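Local coordinates for protein phosphoethanolamine N-methyltransferase 1 (Haemonchus contortus, PDB 4KRG) that probably catalyses the first, S-adenosylmethionine-dependent methylation of phosphoethanolamine on the nematode route to phosphocholine, at residues L252-F256 against S257-P261; S44-A47 against D48-S52; V433-E436 against S437-A440; E97-A100 against H101-N104; N439-V442 against S443-D447. All coordinates share one frame; numbering follows the deposited sequence. Where two conformers were deposited one is given.

Interaction 1 (L252-F256 against S257-P261); sequences LLNLF and SQIWP
Leu255 and Trp260 make the main apolar contact here: CB of Leu255 sits over the face of the indole, 3.7 Å from the centroid of the six-membered ring and 16° off its normal, a clear CH-pi contact. The indole is laid against the preceding turn, with CG of Trp260 anti to its own carbonyl carbon (chi1 -66°). Leu255 then divides its methyls, CD1 going to CZ2 of Trp260 and CD2 packing 3.9 Å from CB of Ile259. CE3 of the same indole comes to the edge of the Phe256 ring, 4.2 Å from CD1, the two side chains crossing at about a right angle.

The backbone bonds change register within this stretch. Ser257 N reaches Leu253 O in the ordinary i to i+4 way, but Asn254 O accepts twice: from Gln258 N at 3.1 Å, which lies above the carbonyl plane, and from Ile259 N at 3.2 Å, which lies in it. Trp260 N then bonds Leu255 O at 2.9 Å, again five residues back. This is a pi-type turn inside helix 249-271, followed by a kink at Pro261, whose nitrogen has no proton to give.

Among side-chain polar atoms, OG of Ser257 bonds Asp136 on helix 136-149, while Lys194 of helix 189-198 makes a cation-pi contact with Trp260. The wider turn and the proline together go with a bend, yet Asn254 O and Leu255 O both keep donors.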
loop_
_atom_site.group_PDB
_atom_site.type_symbol
_atom_site.label_atom_id
_atom_site.label_comp_id
_atom_site.label_asym_id
_atom_site.label_seq_id
_atom_site.Cartn_x
_atom_site.Cartn_y
_atom_site.Cartn_z
ATOM N N LEU A 252 -18.733 7.035 7.683
ATOM C CA LEU A 252 -17.613 6.291 7.126
ATOM C C LEU A 252 -18.107 5.099 6.324
ATOM O O LEU A 252 -17.551 4.773 5.279
ATOM C CB LEU A 252 -16.683 5.814 8.237
ATOM C CG LEU A 252 -15.821 6.893 8.888
ATOM C CD1 LEU A 252 -15.162 6.371 10.157
ATOM C CD2 LEU A 252 -14.775 7.387 7.905
ATOM N N LEU A 253 -19.164 4.460 6.814
ATOM C CA LEU A 253 -19.724 3.272 6.172
ATOM C C LEU A 253 -20.269 3.569 4.779
ATOM O O LEU A 253 -20.041 2.806 3.841
ATOM C CB LEU A 253 -20.805 2.641 7.057
ATOM C CG LEU A 253 -21.302 1.252 6.651
ATOM C CD1 LEU A 253 -20.159 0.258 6.555
ATOM C CD2 LEU A 253 -22.354 0.748 7.623
ATOM N N ASN A 254 -20.970 4.685 4.638
ATOM C CA ASN A 254 -21.455 5.107 3.329
ATOM C C ASN A 254 -20.325 5.193 2.317
ATOM O O ASN A 254 -20.446 4.721 1.188
ATOM C CB ASN A 254 -22.130 6.469 3.421
ATOM C CG ASN A 254 -22.577 6.983 2.070
ATOM O OD1 ASN A 254 -23.118 6.232 1.257
ATOM N ND2 ASN A 254 -22.336 8.264 1.816
ATOM N N LEU A 255 -19.224 5.802 2.731
ATOM C CA LEU A 255 -18.080 5.960 1.854
ATOM C C LEU A 255 -17.415 4.624 1.540
ATOM O O LEU A 255 -17.174 4.294 0.380
ATOM C CB LEU A 255 -17.076 6.920 2.482
ATOM C CG LEU A 255 -17.596 8.340 2.681
ATOM C CD1 LEU A 255 -16.581 9.163 3.424
ATOM C CD2 LEU A 255 -17.895 8.976 1.342
ATOM N N PHE A 256 -17.130 3.859 2.585
ATOM C CA PHE A 256 -16.361 2.628 2.473
ATOM C C PHE A 256 -17.131 1.552 1.707
ATOM O O PHE A 256 -16.542 0.777 0.960
ATOM C CB PHE A 256 -15.989 2.151 3.887
ATOM C CG PHE A 256 -14.984 1.026 3.934
ATOM C CD1 PHE A 256 -13.768 1.118 3.272
ATOM C CD2 PHE A 256 -15.239 -0.106 4.696
ATOM C CE1 PHE A 256 -12.839 0.081 3.351
ATOM C CE2 PHE A 256 -14.322 -1.139 4.777
ATOM C CZ PHE A 256 -13.119 -1.047 4.102
ATOM N N SER A 257 -18.450 1.520 1.878
ATOM C CA SER A 257 -19.277 0.448 1.315
ATOM C C SER A 257 -19.848 0.744 -0.065
ATOM O O SER A 257 -20.037 -0.169 -0.868
ATOM C CB SER A 257 -20.437 0.102 2.256
ATOM O OG SER A 257 -20.007 -0.710 3.330
ATOM N N GLN A 258 -20.137 2.015 -0.332
ATOM C CA GLN A 258 -20.822 2.393 -1.568
ATOM C C GLN A 258 -20.071 3.402 -2.450
ATOM O O GLN A 258 -19.742 3.100 -3.598
ATOM C CB GLN A 258 -22.230 2.910 -1.257
ATOM C CG GLN A 258 -23.360 1.952 -1.642
ATOM C CD GLN A 258 -23.362 0.669 -0.826
ATOM O OE1 GLN A 258 -23.429 0.700 0.404
ATOM N NE2 GLN A 258 -23.291 -0.469 -1.512
ATOM N N ILE A 259 -19.809 4.592 -1.915
ATOM C CA ILE A 259 -19.221 5.688 -2.690
ATOM C C ILE A 259 -17.852 5.355 -3.301
ATOM O O ILE A 259 -17.645 5.489 -4.513
ATOM C CB ILE A 259 -19.065 6.964 -1.836
ATOM C CG1 ILE A 259 -20.412 7.415 -1.255
ATOM C CG2 ILE A 259 -18.418 8.073 -2.655
ATOM C CD1 ILE A 259 -21.393 7.977 -2.276
ATOM N N TRP A 260 -16.920 4.932 -2.451
ATOM C CA TRP A 260 -15.561 4.621 -2.888
ATOM C C TRP A 260 -15.439 3.425 -3.844
ATOM O O TRP A 260 -14.748 3.528 -4.855
ATOM C CB TRP A 260 -14.622 4.456 -1.685
ATOM C CG TRP A 260 -14.407 5.711 -0.888
ATOM C CD1 TRP A 260 -14.624 6.998 -1.298
ATOM C CD2 TRP A 260 -13.940 5.796 0.465
ATOM N NE1 TRP A 260 -14.311 7.876 -0.285
ATOM C CE2 TRP A 260 -13.892 7.160 0.809
ATOM C CE3 TRP A 260 -13.557 4.845 1.417
ATOM C CZ2 TRP A 260 -13.473 7.598 2.067
ATOM C CZ3 TRP A 260 -13.141 5.282 2.660
ATOM C CH2 TRP A 260 -13.102 6.644 2.975
ATOM N N PRO A 261 -16.093 2.285 -3.535
ATOM C CA PRO A 261 -15.946 1.170 -4.483
ATOM C C PRO A 261 -16.506 1.521 -5.858
ATOM O O PRO A 261 -16.031 1.015 -6.873
ATOM C CB PRO A 261 -16.777 0.055 -3.843
ATOM C CG PRO A 261 -16.798 0.393 -2.383
ATOM C CD PRO A 261 -16.866 1.889 -2.342
#

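Interaction 2 (S44-A47 against D48-S52); sequences SDRA and DILSS
This is a local contact between successive turns at the C-terminal end of helix 38-50, with Arg46 and Leu50 carrying the side-chain part. The arginine starts out anti to its backbone N (chi1 168°), which brings its CG to 3.5 Å from CD1 of Leu50; further out, a bend at chi3 turns NE to a salt bridge with Glu42. Leu50 continues onto Phe71, Val74 and Leu75 of helix 70-78.

Regular i to i+4 bonds join the turns, the shortest from Leu50 N to Arg46 O at 2.8 Å. The helix packs against helix 70-78 of the Rossmann-like methyltransferase fold, and the side chain of Asp45 lies about 6 Å from the bound S-adenosylhomocysteine, with a salt bridge to Arg159 on strand 154-161. Ser51 N bonds Ala47 O at 2.9 Å, and OG of Ser51 adds a weak bond to the same oxygen. Ile49 O is likewise gripped twice by Ser52, through N at 3.0 Å and through OG at 2.6 Å, the hydroxyl approaching in the carbonyl plane on a lone pair. The carboxylate of Asp48 is turned to Thr221, where OD2 is hydrogen-bonded.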
loop_
_atom_site.group_PDB
_atom_site.type_symbol
_atom_site.label_atom_id
_atom_site.label_comp_id
_atom_site.label_asym_id
_atom_site.label_seq_id
_atom_site.Cartn_x
_atom_site.Cartn_y
_atom_site.Cartn_z
ATOM N N SER A 44 10.161 -15.937 5.009
ATOM C CA SER A 44 10.429 -14.757 4.206
ATOM C C SER A 44 9.282 -13.758 4.311
ATOM O O SER A 44 9.518 -12.559 4.398
ATOM C CB SER A 44 10.722 -15.122 2.750
ATOM O OG SER A 44 9.626 -15.779 2.164
ATOM N N ASP A 45 8.046 -14.245 4.321
ATOM C CA ASP A 45 6.891 -13.368 4.499
ATOM C C ASP A 45 6.939 -12.673 5.865
ATOM O O ASP A 45 6.774 -11.460 5.966
ATOM C CB ASP A 45 5.584 -14.158 4.347
ATOM C CG ASP A 45 4.362 -13.349 4.747
ATOM O OD1 ASP A 45 3.763 -12.695 3.868
ATOM O OD2 ASP A 45 3.992 -13.377 5.941
ATOM N N ARG A 46 7.180 -13.451 6.912
ATOM C CA ARG A 46 7.208 -12.913 8.265
ATOM C C ARG A 46 8.273 -11.823 8.392
ATOM O O ARG A 46 8.021 -10.773 8.982
ATOM C CB ARG A 46 7.426 -14.039 9.278
ATOM C CG ARG A 46 7.760 -13.552 10.665
ATOM C CD ARG A 46 7.739 -14.677 11.677
ATOM N NE ARG A 46 8.181 -15.958 11.134
ATOM C CZ ARG A 46 9.438 -16.389 11.153
ATOM N NH1 ARG A 46 10.392 -15.635 11.680
ATOM N NH2 ARG A 46 9.738 -17.573 10.645
ATOM N N ALA A 47 9.443 -12.067 7.800
ATOM C CA ALA A 47 10.535 -11.097 7.803
ATOM C C ALA A 47 10.186 -9.828 7.024
ATOM O O ALA A 47 10.519 -8.730 7.458
ATOM C CB ALA A 47 11.813 -11.727 7.266
ATOM N N ASP A 48 9.512 -9.978 5.883
ATOM C CA ASP A 48 9.018 -8.827 5.125
ATOM C C ASP A 48 8.141 -7.926 5.983
ATOM O O ASP A 48 8.256 -6.709 5.948
ATOM C CB ASP A 48 8.187 -9.284 3.923
ATOM C CG ASP A 48 9.028 -9.872 2.806
ATOM O OD1 ASP A 48 10.256 -9.663 2.778
ATOM O OD2 ASP A 48 8.432 -10.544 1.943
ATOM N N ILE A 49 7.247 -8.542 6.742
ATOM C CA ILE A 49 6.320 -7.797 7.578
ATOM C C ILE A 49 7.027 -7.217 8.807
ATOM O O ILE A 49 6.931 -6.021 9.090
ATOM C CB ILE A 49 5.144 -8.691 8.035
ATOM C CG1 ILE A 49 4.310 -9.145 6.830
ATOM C CG2 ILE A 49 4.293 -7.966 9.068
ATOM C CD1 ILE A 49 3.683 -8.021 6.022
ATOM N N LEU A 50 7.743 -8.069 9.532
ATOM C CA LEU A 50 8.375 -7.645 10.775
ATOM C C LEU A 50 9.456 -6.585 10.562
ATOM O O LEU A 50 9.635 -5.697 11.393
ATOM C CB LEU A 50 8.902 -8.851 11.561
ATOM C CG LEU A 50 7.793 -9.708 12.168
ATOM C CD1 LEU A 50 8.376 -10.891 12.899
ATOM C CD2 LEU A 50 6.936 -8.889 13.111
ATOM N N SER A 51 10.160 -6.653 9.437
ATOM C CA SER A 51 11.200 -5.671 9.165
ATOM C C SER A 51 10.616 -4.313 8.781
ATOM O O SER A 51 11.344 -3.330 8.679
ATOM C CB SER A 51 12.143 -6.162 8.076
ATOM O OG SER A 51 11.586 -5.905 6.805
ATOM N N SER A 52 9.300 -4.251 8.589
ATOM C CA SER A 52 8.655 -2.991 8.226
ATOM C C SER A 52 8.154 -2.233 9.451
ATOM O O SER A 52 7.752 -1.078 9.353
ATOM C CB SER A 52 7.496 -3.231 7.257
ATOM O OG SER A 52 6.353 -3.715 7.936
#

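Interaction 3 (V433-E436 against S437-A440); sequences VTQE and SLNA
Val433 O is gripped twice by Ser437: the backbone N reaches it at 2.9 Å and the hydroxyl OG, as donor, at 2.8 Å. The two arrive from opposite faces of the carbonyl plane, the hydroxyl well above it and the amide less tilted. The serine can do this because OG is anti to its carbonyl carbon (chi1 -66°), which folds the hydroxyl back along the helix toward the turn before. CG2 of Val433 lies 3.8 Å from that OG and packs on its flank.

Val433 occupies the N-cap position of helix 434-448, and the first i to i+4 bonds follow in order, with Leu438 N to Thr434 O at 2.9 Å and then Ala440 N to Glu436 O. Gln435 and Leu438 run side by side, pointing the same way, with OE1 of Gln435 3.7 Å from CD1 of Leu438. A water lies within donating distance of OE1 of Gln435 (2.7 Å) and OD1 of Asn439 (3.1 Å), but it has further acceptors to serve, so the two bonds need not be held at once.

The start of the helix is tied to strand 458-465: Val433 makes backbone hydrogen bonds with Tyr459, and Thr434 OG1 bonds Asp432 and the amide of Tyr459. Val433 and Ser437 also rest on Ile282 of helix 280-283, while Leu438 turns to Leu454 in a loop.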
loop_
_atom_site.group_PDB
_atom_site.type_symbol
_atom_site.label_atom_id
_atom_site.label_comp_id
_atom_site.label_asym_id
_atom_site.label_seq_id
_atom_site.Cartn_x
_atom_site.Cartn_y
_atom_site.Cartn_z
ATOM N N VAL A 433 8.688 20.044 -25.515
ATOM C CA VAL A 433 8.038 18.921 -26.193
ATOM C C VAL A 433 6.521 19.086 -26.324
ATOM O O VAL A 433 5.790 18.100 -26.361
ATOM C CB VAL A 433 8.352 17.546 -25.528
ATOM C CG1 VAL A 433 9.805 17.144 -25.770
ATOM C CG2 VAL A 433 8.011 17.556 -24.044
ATOM N N THR A 434 6.056 20.327 -26.415
ATOM C CA THR A 434 4.620 20.607 -26.463
ATOM C C THR A 434 3.903 19.990 -27.667
ATOM O O THR A 434 2.878 19.327 -27.513
ATOM C CB THR A 434 4.349 22.119 -26.425
ATOM O OG1 THR A 434 4.862 22.659 -25.203
ATOM C CG2 THR A 434 2.858 22.401 -26.522
ATOM N N GLN A 435 4.442 20.211 -28.863
ATOM C CA GLN A 435 3.816 19.695 -30.078
ATOM C C GLN A 435 3.841 18.171 -30.135
ATOM O O GLN A 435 2.848 17.550 -30.505
ATOM C CB GLN A 435 4.467 20.293 -31.325
ATOM C CG GLN A 435 4.366 21.807 -31.392
ATOM C CD GLN A 435 2.942 22.319 -31.220
ATOM O OE1 GLN A 435 1.989 21.746 -31.755
ATOM N NE2 GLN A 435 2.793 23.407 -30.468
ATOM N N GLU A 436 4.973 17.575 -29.766
ATOM C CA GLU A 436 5.088 16.118 -29.699
ATOM C C GLU A 436 4.068 15.533 -28.722
ATOM O O GLU A 436 3.424 14.525 -29.009
ATOM C CB GLU A 436 6.504 15.702 -29.283
ATOM C CG GLU A 436 7.611 16.126 -30.241
ATOM C CD GLU A 436 8.350 17.394 -29.803
ATOM O OE1 GLU A 436 7.689 18.385 -29.412
ATOM O OE2 GLU A 436 9.601 17.401 -29.855
ATOM N N SER A 437 3.929 16.176 -27.565
ATOM C CA SER A 437 2.991 15.733 -26.542
ATOM C C SER A 437 1.547 15.872 -27.018
ATOM O O SER A 437 0.732 14.983 -26.789
ATOM C CB SER A 437 3.209 16.514 -25.244
ATOM O OG SER A 437 4.472 16.208 -24.690
ATOM N N LEU A 438 1.242 16.986 -27.676
ATOM C CA LEU A 438 -0.075 17.193 -28.270
ATOM C C LEU A 438 -0.434 16.054 -29.218
ATOM O O LEU A 438 -1.538 15.520 -29.170
ATOM C CB LEU A 438 -0.134 18.529 -29.018
ATOM C CG LEU A 438 -0.303 19.817 -28.209
ATOM C CD1 LEU A 438 -0.508 21.000 -29.131
ATOM C CD2 LEU A 438 -1.479 19.709 -27.254
ATOM N N ASN A 439 0.513 15.672 -30.065
ATOM C CA ASN A 439 0.286 14.610 -31.037
ATOM C C ASN A 439 0.122 13.254 -30.358
ATOM O O ASN A 439 -0.767 12.482 -30.700
ATOM C CB ASN A 439 1.455 14.523 -32.020
ATOM C CG ASN A 439 1.492 15.670 -33.011
ATOM O OD1 ASN A 439 0.515 16.403 -33.196
ATOM N ND2 ASN A 439 2.624 15.809 -33.680
ATOM N N ALA A 440 1.000 12.971 -29.402
ATOM C CA ALA A 440 1.006 11.677 -28.729
ATOM C C ALA A 440 -0.214 11.500 -27.828
ATOM O O ALA A 440 -0.802 10.421 -27.785
ATOM C CB ALA A 440 2.301 11.488 -27.941
HETATM O O HOH W 1 0.947 19.456 -32.636
#

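Interaction 4 (E97-A100 against H101-N104); sequences ERNA and HMGN
His101 brings its ring back toward Arg98 by placing CG between its own backbone N and carbonyl carbon (chi1 61°), while Met102, a selenomethionine, sets CG anti to its carbonyl carbon (chi1 -51°) and runs along one face of that ring. The two residues belong to a type I beta turn, Asn99 to Met102, that follows helix 89-98 in the methyltransferase domain and leads to strand 105-109. The turn is closed by Met102 N to Asn99 O at 3.0 Å; the N-H points well at the oxygen (162°), though the donor stands far above the carbonyl plane.

Arg98 O meets the histidine ring at its edge, in plane, with CE1 at 3.1 Å. A water bridges the same two groups: it donates to Arg98 O at 2.9 Å and is hydrogen-bonded to ND1 of His101 at 3.0 Å, so the last turn of the helix and the imidazole share a solvent link at the surface. The amide of Asn99 crosses the ring obliquely, OD1 4.1 Å from CE1 of His101. That oxygen has its hydrogen bond elsewhere, with Thr73 on helix 70-78, which fixes the asparagine against the body of the domain. Met102 packs on Ala76 of the same helix. Over one face of the imidazole, near its centre, sits CG of Met102, 3.5 Å above the ring plane.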
loop_
_atom_site.group_PDB
_atom_site.type_symbol
_atom_site.label_atom_id
_atom_site.label_comp_id
_atom_site.label_asym_id
_atom_site.label_seq_id
_atom_site.Cartn_x
_atom_site.Cartn_y
_atom_site.Cartn_z
ATOM N N GLU A 97 2.158 -23.250 23.217
ATOM C CA GLU A 97 3.115 -24.348 23.240
ATOM C C GLU A 97 4.433 -23.908 22.613
ATOM O O GLU A 97 5.500 -24.083 23.203
ATOM C CB GLU A 97 2.549 -25.559 22.502
ATOM C CG GLU A 97 3.476 -26.757 22.456
ATOM C CD GLU A 97 2.819 -27.975 21.829
ATOM O OE1 GLU A 97 1.569 -28.015 21.757
ATOM O OE2 GLU A 97 3.554 -28.894 21.407
ATOM N N ARG A 98 4.347 -23.320 21.423
ATOM C CA ARG A 98 5.518 -22.832 20.704
ATOM C C ARG A 98 6.267 -21.798 21.535
ATOM O O ARG A 98 7.493 -21.740 21.518
ATOM C CB ARG A 98 5.093 -22.203 19.374
ATOM C CG ARG A 98 4.355 -23.143 18.422
ATOM C CD ARG A 98 3.823 -22.399 17.201
ATOM N NE ARG A 98 4.889 -21.701 16.486
ATOM C CZ ARG A 98 5.042 -20.381 16.459
ATOM N NH1 ARG A 98 4.186 -19.600 17.097
ATOM N NH2 ARG A 98 6.055 -19.844 15.793
ATOM N N ASN A 99 5.513 -20.989 22.267
ATOM C CA ASN A 99 6.076 -19.861 23.001
ATOM C C ASN A 99 6.186 -20.101 24.504
ATOM O O ASN A 99 6.267 -19.154 25.288
ATOM C CB ASN A 99 5.248 -18.603 22.725
ATOM C CG ASN A 99 5.336 -18.161 21.282
ATOM O OD1 ASN A 99 6.407 -18.213 20.674
ATOM N ND2 ASN A 99 4.209 -17.732 20.719
ATOM N N ALA A 100 6.203 -21.371 24.899
ATOM C CA ALA A 100 6.299 -21.734 26.310
ATOM C C ALA A 100 7.603 -21.251 26.932
ATOM O O ALA A 100 7.710 -21.116 28.147
ATOM C CB ALA A 100 6.151 -23.233 26.482
ATOM N N HIS A 101 8.598 -20.995 26.092
ATOM C CA HIS A 101 9.902 -20.565 26.577
ATOM C C HIS A 101 9.951 -19.067 26.872
ATOM O O HIS A 101 10.955 -18.559 27.378
ATOM C CB HIS A 101 10.989 -20.930 25.569
ATOM C CG HIS A 101 10.818 -20.279 24.234
ATOM N ND1 HIS A 101 9.744 -20.529 23.410
ATOM C CD2 HIS A 101 11.598 -19.389 23.573
ATOM C CE1 HIS A 101 9.864 -19.824 22.302
ATOM N NE2 HIS A 101 10.981 -19.122 22.375
HETATM N N MSE A 102 8.870 -18.359 26.563
HETATM C CA MSE A 102 8.851 -16.916 26.768
HETATM C C MSE A 102 7.914 -16.511 27.895
HETATM O O MSE A 102 6.971 -17.226 28.212
HETATM C CB MSE A 102 8.487 -16.207 25.474
HETATM C CG MSE A 102 9.343 -16.674 24.327
HETATM SE SE MSE A 102 9.055 -15.653 22.721
HETATM C CE MSE A 102 9.990 -14.033 23.237
ATOM N N GLY A 103 8.175 -15.361 28.503
ATOM C CA GLY A 103 7.448 -14.968 29.693
ATOM C C GLY A 103 6.768 -13.613 29.636
ATOM O O GLY A 103 6.211 -13.166 30.638
ATOM N N ASN A 104 6.799 -12.959 28.479
ATOM C CA ASN A 104 6.173 -11.643 28.333
ATOM C C ASN A 104 4.991 -11.633 27.368
ATOM O O ASN A 104 4.676 -10.603 26.773
ATOM C CB ASN A 104 7.191 -10.581 27.909
ATOM C CG ASN A 104 7.796 -10.852 26.534
ATOM O OD1 ASN A 104 7.911 -12.003 26.105
ATOM N ND2 ASN A 104 8.195 -9.786 25.842
HETATM O O HOH W 2 8.936 -23.384 23.416
#

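Interaction 5 (N439-V442 against S443-D447); sequences NAEV and SFIKD
Phe444 carries the one aromatic ring of this contact, and what reaches its edge, near the ring plane, is Glu441 O, 4.2 Å from CD2. The ring leaves the helix because CG is anti to the backbone N (chi1 163°), and its far end leads away from the preceding turn to Leu450 and Glu274 in loops and to the ring of His448.

Side chains one turn apart meet in two pairs. Glu441 and Ile445 lie side by side and point the same way, CG of the glutamate 4.1 Å from CD1 of the isoleucine; the aliphatic part of Glu441 does the touching, while its carboxylate goes on to the backbone amide of Ser455. Val442 and Lys446 make a looser pair, CG2 to CE at 4.2 Å. With CG anti to its carbonyl carbon (chi1 -59°), Lys446 holds that atom 3.2 Å from Val442 O.

Polar contact centres on Asn439 O, which takes two bonds from Ser443, OG at 2.9 Å and N at 3.1 Å, from opposite faces of its plane. The hydroxyl is therefore spent on the helix's own backbone, on an exposed side. Further amides continue the ladder, Ile445 N to Glu441 O at 3.1 Å and Lys446 N to Val442 O, this last nearly straight at 171°.

Beyond these residues, Asp447 forms a salt bridge with Lys275, and Glu441 also rests on Trp278. Altogether this is a regular amphipathic alpha-helix, with Glu441, Phe444 and Ile445 on its buried side and Asn439, Ser443 and Lys446 on its exposed one.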
loop_
_atom_site.group_PDB
_atom_site.type_symbol
_atom_site.label_atom_id
_atom_site.label_comp_id
_atom_site.label_asym_id
_atom_site.label_seq_id
_atom_site.Cartn_x
_atom_site.Cartn_y
_atom_site.Cartn_z
ATOM N N ASN A 439 0.513 15.672 -30.065
ATOM C CA ASN A 439 0.286 14.610 -31.037
ATOM C C ASN A 439 0.122 13.254 -30.358
ATOM O O ASN A 439 -0.767 12.482 -30.700
ATOM C CB ASN A 439 1.455 14.523 -32.020
ATOM C CG ASN A 439 1.492 15.670 -33.011
ATOM O OD1 ASN A 439 0.515 16.403 -33.196
ATOM N ND2 ASN A 439 2.624 15.809 -33.680
ATOM N N ALA A 440 1.000 12.971 -29.402
ATOM C CA ALA A 440 1.006 11.677 -28.729
ATOM C C ALA A 440 -0.214 11.500 -27.828
ATOM O O ALA A 440 -0.802 10.421 -27.785
ATOM C CB ALA A 440 2.301 11.488 -27.941
ATOM N N GLU A 441 -0.600 12.550 -27.107
ATOM C CA GLU A 441 -1.771 12.452 -26.238
ATOM C C GLU A 441 -3.055 12.205 -27.026
ATOM O O GLU A 441 -3.872 11.374 -26.633
ATOM C CB GLU A 441 -1.933 13.669 -25.313
ATOM C CG GLU A 441 -3.076 13.464 -24.313
ATOM C CD GLU A 441 -3.139 14.501 -23.210
ATOM O OE1 GLU A 441 -2.332 15.456 -23.227
ATOM O OE2 GLU A 441 -4.008 14.356 -22.319
ATOM N N VAL A 442 -3.241 12.910 -28.137
ATOM C CA VAL A 442 -4.445 12.688 -28.938
ATOM C C VAL A 442 -4.460 11.277 -29.550
ATOM O O VAL A 442 -5.494 10.610 -29.555
ATOM C CB VAL A 442 -4.685 13.796 -30.005
ATOM C CG1 VAL A 442 -3.785 13.610 -31.222
ATOM C CG2 VAL A 442 -6.132 13.808 -30.423
ATOM N N SER A 443 -3.302 10.808 -30.009
ATOM C CA SER A 443 -3.195 9.474 -30.592
ATOM C C SER A 443 -3.585 8.428 -29.566
ATOM O O SER A 443 -4.239 7.442 -29.889
ATOM C CB SER A 443 -1.771 9.197 -31.075
ATOM O OG SER A 443 -1.412 10.041 -32.158
ATOM N N PHE A 444 -3.165 8.654 -28.329
ATOM C CA PHE A 444 -3.417 7.733 -27.231
ATOM C C PHE A 444 -4.896 7.674 -26.851
ATOM O O PHE A 444 -5.438 6.607 -26.578
ATOM C CB PHE A 444 -2.564 8.146 -26.033
ATOM C CG PHE A 444 -3.005 7.551 -24.728
ATOM C CD1 PHE A 444 -2.553 6.305 -24.330
ATOM C CD2 PHE A 444 -3.850 8.259 -23.877
ATOM C CE1 PHE A 444 -2.950 5.761 -23.113
ATOM C CE2 PHE A 444 -4.258 7.724 -22.664
ATOM C CZ PHE A 444 -3.808 6.474 -22.278
ATOM N N ILE A 445 -5.546 8.827 -26.819
ATOM C CA ILE A 445 -6.956 8.905 -26.438
ATOM C C ILE A 445 -7.868 8.260 -27.484
ATOM O O ILE A 445 -8.794 7.509 -27.147
ATOM C CB ILE A 445 -7.359 10.372 -26.193
ATOM C CG1 ILE A 445 -6.952 10.794 -24.780
ATOM C CG2 ILE A 445 -8.838 10.590 -26.403
ATOM C CD1 ILE A 445 -7.017 12.293 -24.552
ATOM N N LYS A 446 -7.603 8.541 -28.755
ATOM C CA LYS A 446 -8.410 7.979 -29.833
ATOM C C LYS A 446 -8.245 6.466 -29.885
ATOM O O LYS A 446 -9.206 5.732 -30.119
ATOM C CB LYS A 446 -7.988 8.584 -31.171
ATOM C CG LYS A 446 -8.116 10.092 -31.257
ATOM C CD LYS A 446 -9.564 10.537 -31.252
ATOM C CE LYS A 446 -9.680 12.011 -31.647
ATOM N NZ LYS A 446 -11.095 12.457 -31.733
ATOM N N ASP A 447 -7.011 6.017 -29.667
ATOM C CA ASP A 447 -6.648 4.606 -29.739
ATOM C C ASP A 447 -7.345 3.789 -28.665
ATOM O O ASP A 447 -7.678 2.627 -28.876
ATOM C CB ASP A 447 -5.137 4.462 -29.574
ATOM C CG ASP A 447 -4.646 3.066 -29.862
ATOM O OD1 ASP A 447 -5.402 2.255 -30.439
ATOM O OD2 ASP A 447 -3.481 2.782 -29.525
#

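Overall arrangement
Four of the five contacts are turns of helix and are partly buried; interaction 4 is a surface turn leaving a helix, tied by one backbone bond and a water. Interactions 3 and 5 are successive lengths of helix 434-448, sharing Asn439 and Ala440, and repeat the same serine-to-carbonyl double grip. Interactions 2 and 4 lie on the same side of the chain's centre, about 6 Å apart at their nearest atoms; both pack on helix 70-78, and each has one side chain within about 8 Å of the bound S-adenosylhomocysteine. Interaction 1 differs in chemistry: an aromatic-aliphatic cluster accompanies its widened turn, whereas interaction 2 ends in serine hydroxyls and sends its charged groups to partners elsewhere.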